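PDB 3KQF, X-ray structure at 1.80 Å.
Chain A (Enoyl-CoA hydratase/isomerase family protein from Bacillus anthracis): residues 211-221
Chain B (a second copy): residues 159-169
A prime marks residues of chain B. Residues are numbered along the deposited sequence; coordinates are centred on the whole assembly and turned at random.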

# COMPACT_ATOMS: atom_id res chain seq x y z
N ALA A 211 22.39 -9.34 -9.66
CA ALA A 211 21.11 -8.75 -10.04
C ALA A 211 20.08 -8.81 -8.89
O ALA A 211 19.42 -7.81 -8.58
CB ALA A 211 20.55 -9.46 -11.30
N VAL A 212 19.99 -9.96 -8.24
CA VAL A 212 19.05 -10.14 -7.12
C VAL A 212 19.44 -9.19 -5.97
O VAL A 212 18.58 -8.52 -5.40
CB VAL A 212 18.98 -11.59 -6.65
CG1 VAL A 212 18.17 -11.73 -5.33
CG2 VAL A 212 18.38 -12.49 -7.73
N ARG A 213 20.73 -9.14 -5.65
CA ARG A 213 21.21 -8.27 -4.57
C ARG A 213 20.96 -6.81 -4.88
O ARG A 213 20.52 -6.05 -4.00
CB ARG A 213 22.71 -8.50 -4.29
CG ARG A 213 22.98 -9.89 -3.72
CD ARG A 213 24.34 -9.97 -3.00
NE ARG A 213 24.59 -11.29 -2.43
CZ ARG A 213 25.55 -11.57 -1.53
NH1 ARG A 213 26.33 -10.60 -1.04
NH2 ARG A 213 25.70 -12.81 -1.08
N LEU A 214 21.23 -6.41 -6.12
CA LEU A 214 20.97 -5.02 -6.55
C LEU A 214 19.46 -4.70 -6.54
O LEU A 214 19.05 -3.59 -6.17
CB LEU A 214 21.60 -4.74 -7.93
CG LEU A 214 23.10 -4.48 -7.93
CD1 LEU A 214 23.68 -4.52 -9.37
CD2 LEU A 214 23.42 -3.14 -7.27
N ALA A 215 18.63 -5.67 -6.91
CA ALA A 215 17.16 -5.50 -6.85
C ALA A 215 16.72 -5.26 -5.42
O ALA A 215 15.87 -4.40 -5.15
CB ALA A 215 16.42 -6.70 -7.46
N LYS A 216 17.25 -6.05 -4.48
CA LYS A 216 16.90 -5.86 -3.07
C LYS A 216 17.27 -4.45 -2.63
O LYS A 216 16.47 -3.77 -2.02
CB LYS A 216 17.55 -6.94 -2.17
CG LYS A 216 17.27 -6.69 -0.68
CD LYS A 216 17.64 -7.82 0.25
CE LYS A 216 17.22 -7.52 1.70
NZ LYS A 216 17.52 -8.66 2.61
N GLU A 217 18.47 -4.00 -2.98
CA GLU A 217 18.90 -2.65 -2.61
C GLU A 217 18.03 -1.57 -3.25
O GLU A 217 17.63 -0.62 -2.59
CB GLU A 217 20.37 -2.43 -2.95
CG GLU A 217 21.30 -3.23 -2.05
CD GLU A 217 22.77 -2.97 -2.34
OE1 GLU A 217 23.18 -3.04 -3.52
OE2 GLU A 217 23.53 -2.74 -1.37
N ALA A 218 17.74 -1.71 -4.54
CA ALA A 218 16.94 -0.71 -5.25
C ALA A 218 15.49 -0.61 -4.70
O ALA A 218 14.98 0.49 -4.47
CB ALA A 218 16.92 -1.01 -6.74
N ILE A 219 14.86 -1.75 -4.50
CA ILE A 219 13.49 -1.78 -3.96
C ILE A 219 13.44 -1.25 -2.51
O ILE A 219 12.69 -0.35 -2.21
CB ILE A 219 12.90 -3.22 -3.99
CG1 ILE A 219 12.78 -3.75 -5.43
CG2 ILE A 219 11.53 -3.25 -3.28
CD1 ILE A 219 12.53 -5.29 -5.53
N SER A 220 14.29 -1.79 -1.64
CA SER A 220 14.24 -1.49 -0.20
C SER A 220 14.56 -0.06 0.10
O SER A 220 14.01 0.52 1.03
CB SER A 220 15.18 -2.40 0.59
OG SER A 220 14.94 -3.77 0.28
N ASN A 221 15.51 0.51 -0.64
CA ASN A 221 15.89 1.91 -0.44
C ASN A 221 15.03 2.87 -1.27
O ASN A 221 14.63 3.93 -0.77
CB ASN A 221 17.37 2.09 -0.77
CG ASN A 221 18.26 1.42 0.26
OD1 ASN A 221 18.20 1.76 1.44
ND2 ASN A 221 19.11 0.53 -0.19
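Chain B 159-169: GVGRAKELIYT

Ile219 is the apolar centre of this contact. Its CA-to-CB bond points toward chain B, and its side chain, in the m, t rotamer, fits as a knob into a hole made by Val160′, Lys164′, Ile167′ and Tyr168′. The packing is at van der Waals distance: Ile219 CD1 lies 3.8 Å from Ile167′ CD1 and 4.2 Å from Tyr168′ CE1, while Ile219 CG2 lies 4.0 Å from Val160′ CG2 and 3.9 Å from Lys164′ CG. Lys164′ thus lends its aliphatic stem to a wall of the hole, and its ammonium group reaches farther out to a hydrogen bond.

The backbones that allow this are two helices. Residues 211-221 of chain A are helical throughout, part of a longer helix; in chain B the helix covers 160-169, with Gly159′ at the N-cap position. Gly159′ has phi 93° and psi 153°, angles at which a CB would jam against the preceding carbonyl, so the backbone itself calls for glycine. The helices run nearly antiparallel, with 159° between their N-to-C directions and a closest axial approach of 9.8 Å. Antiparallel register sets Val212 opposite Tyr168′, their CA atoms 5.8 Å apart, and Lys216 opposite Lys164′, with CA atoms 7.3 Å apart.

A second knob answers the first from the other chain. Tyr168′, chi1 m, leaves its backbone sideways, but its end comes nearer to chain A, and the ring settles among Val212, Ala215, Lys216 and Ile219. Ala215 is small and points toward chain B: its CB packs 3.9 Å from Ile167′ CG2 and 4.3 Å from Tyr168′ CE1, and its carbonyl carbon C meets the ring edge near the ring plane. Val212 CG1 flanks the ring at 4.3 Å from Tyr168′ CD1. The two knobs also touch each other, which joins both holes into one continuous patch within the 420 Å² buried between the stretches.

At the margin of the apolar patch Tyr168′ OH packs 3.2 Å from Lys216 CB, a close contact with carbon; the hydroxyl finds its hydrogen bond elsewhere in the structure. Lys216, with every chi t, leads its end away from chain B. Farther out, the contact turns polar. Lys164′ does the reverse of Lys216: it is extended after an m chi1, its end comes nearer, and Lys164′ NZ donates a 3.0 Å hydrogen bond to Ser220 OG. That hydroxyl in turn donates to its own helix, Ser220 OG lying 2.8 Å from Lys216 O, so the serine relays the lysine's hydrogen bond into the backbone of chain A.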

# COMPACT_ATOMS: atom_id res chain seq x y z
N GLY B 159 2.77 -3.09 -2.90
CA GLY B 159 3.45 -3.33 -1.64
C GLY B 159 4.80 -3.96 -1.84
O GLY B 159 5.03 -4.66 -2.81
N VAL B 160 5.69 -3.71 -0.89
CA VAL B 160 7.07 -4.20 -0.99
C VAL B 160 7.23 -5.73 -1.00
O VAL B 160 8.05 -6.27 -1.75
CB VAL B 160 7.93 -3.59 0.13
CG1 VAL B 160 7.41 -4.02 1.52
CG2 VAL B 160 9.38 -3.97 -0.04
N GLY B 161 6.43 -6.41 -0.21
CA GLY B 161 6.54 -7.86 -0.10
C GLY B 161 6.27 -8.61 -1.39
O GLY B 161 7.04 -9.50 -1.79
N ARG B 162 5.18 -8.26 -2.06
CA ARG B 162 4.83 -8.95 -3.31
C ARG B 162 5.76 -8.50 -4.43
O ARG B 162 6.12 -9.30 -5.28
CB ARG B 162 3.37 -8.72 -3.70
CG ARG B 162 2.95 -9.49 -4.94
CD ARG B 162 3.11 -11.00 -4.76
NE ARG B 162 2.17 -11.53 -3.79
CZ ARG B 162 2.09 -12.81 -3.44
NH1 ARG B 162 2.93 -13.70 -3.94
NH2 ARG B 162 1.17 -13.20 -2.58
N ALA B 163 6.14 -7.23 -4.44
CA ALA B 163 7.06 -6.71 -5.48
C ALA B 163 8.41 -7.42 -5.40
O ALA B 163 9.01 -7.80 -6.43
CB ALA B 163 7.25 -5.18 -5.34
N LYS B 164 8.88 -7.63 -4.17
CA LYS B 164 10.12 -8.37 -3.93
C LYS B 164 10.00 -9.82 -4.41
O LYS B 164 10.86 -10.30 -5.14
CB LYS B 164 10.57 -8.31 -2.47
CG LYS B 164 11.12 -6.89 -2.04
CD LYS B 164 11.50 -6.90 -0.61
CE LYS B 164 12.34 -5.68 -0.21
NZ LYS B 164 12.85 -5.79 1.18
N GLU B 165 8.94 -10.52 -4.01
CA GLU B 165 8.72 -11.91 -4.45
C GLU B 165 8.74 -12.01 -5.97
O GLU B 165 9.48 -12.82 -6.55
CB GLU B 165 7.40 -12.45 -3.82
CG GLU B 165 7.04 -13.89 -4.15
CD GLU B 165 6.27 -14.05 -5.45
OE1 GLU B 165 5.19 -13.42 -5.63
OE2 GLU B 165 6.69 -14.89 -6.26
N LEU B 166 7.97 -11.17 -6.65
CA LEU B 166 7.92 -11.22 -8.12
C LEU B 166 9.23 -10.84 -8.80
O LEU B 166 9.62 -11.46 -9.78
CB LEU B 166 6.80 -10.31 -8.66
CG LEU B 166 5.41 -10.69 -8.19
CD1 LEU B 166 4.39 -9.67 -8.64
CD2 LEU B 166 5.04 -12.10 -8.73
N ILE B 167 9.90 -9.82 -8.30
CA ILE B 167 11.16 -9.39 -8.93
C ILE B 167 12.32 -10.36 -8.64
O ILE B 167 13.11 -10.68 -9.55
CB ILE B 167 11.52 -7.93 -8.57
CG1 ILE B 167 10.52 -6.97 -9.25
CG2 ILE B 167 12.96 -7.61 -9.06
CD1 ILE B 167 10.59 -5.51 -8.79
N TYR B 168 12.44 -10.83 -7.39
CA TYR B 168 13.52 -11.75 -7.04
C TYR B 168 13.37 -13.06 -7.79
O TYR B 168 14.36 -13.60 -8.25
CB TYR B 168 13.61 -12.10 -5.55
CG TYR B 168 13.84 -10.97 -4.61
CD1 TYR B 168 14.32 -9.75 -5.04
CD2 TYR B 168 13.65 -11.16 -3.25
CE1 TYR B 168 14.52 -8.71 -4.15
CE2 TYR B 168 13.88 -10.14 -2.34
CZ TYR B 168 14.32 -8.92 -2.80
OH TYR B 168 14.55 -7.88 -1.91
N THR B 169 12.16 -13.58 -7.87
CA THR B 169 11.91 -14.84 -8.60
C THR B 169 11.84 -14.68 -10.10
O THR B 169 12.16 -15.62 -10.86
CB THR B 169 10.60 -15.53 -8.14
OG1 THR B 169 9.48 -14.70 -8.44
CG2 THR B 169 10.65 -15.85 -6.63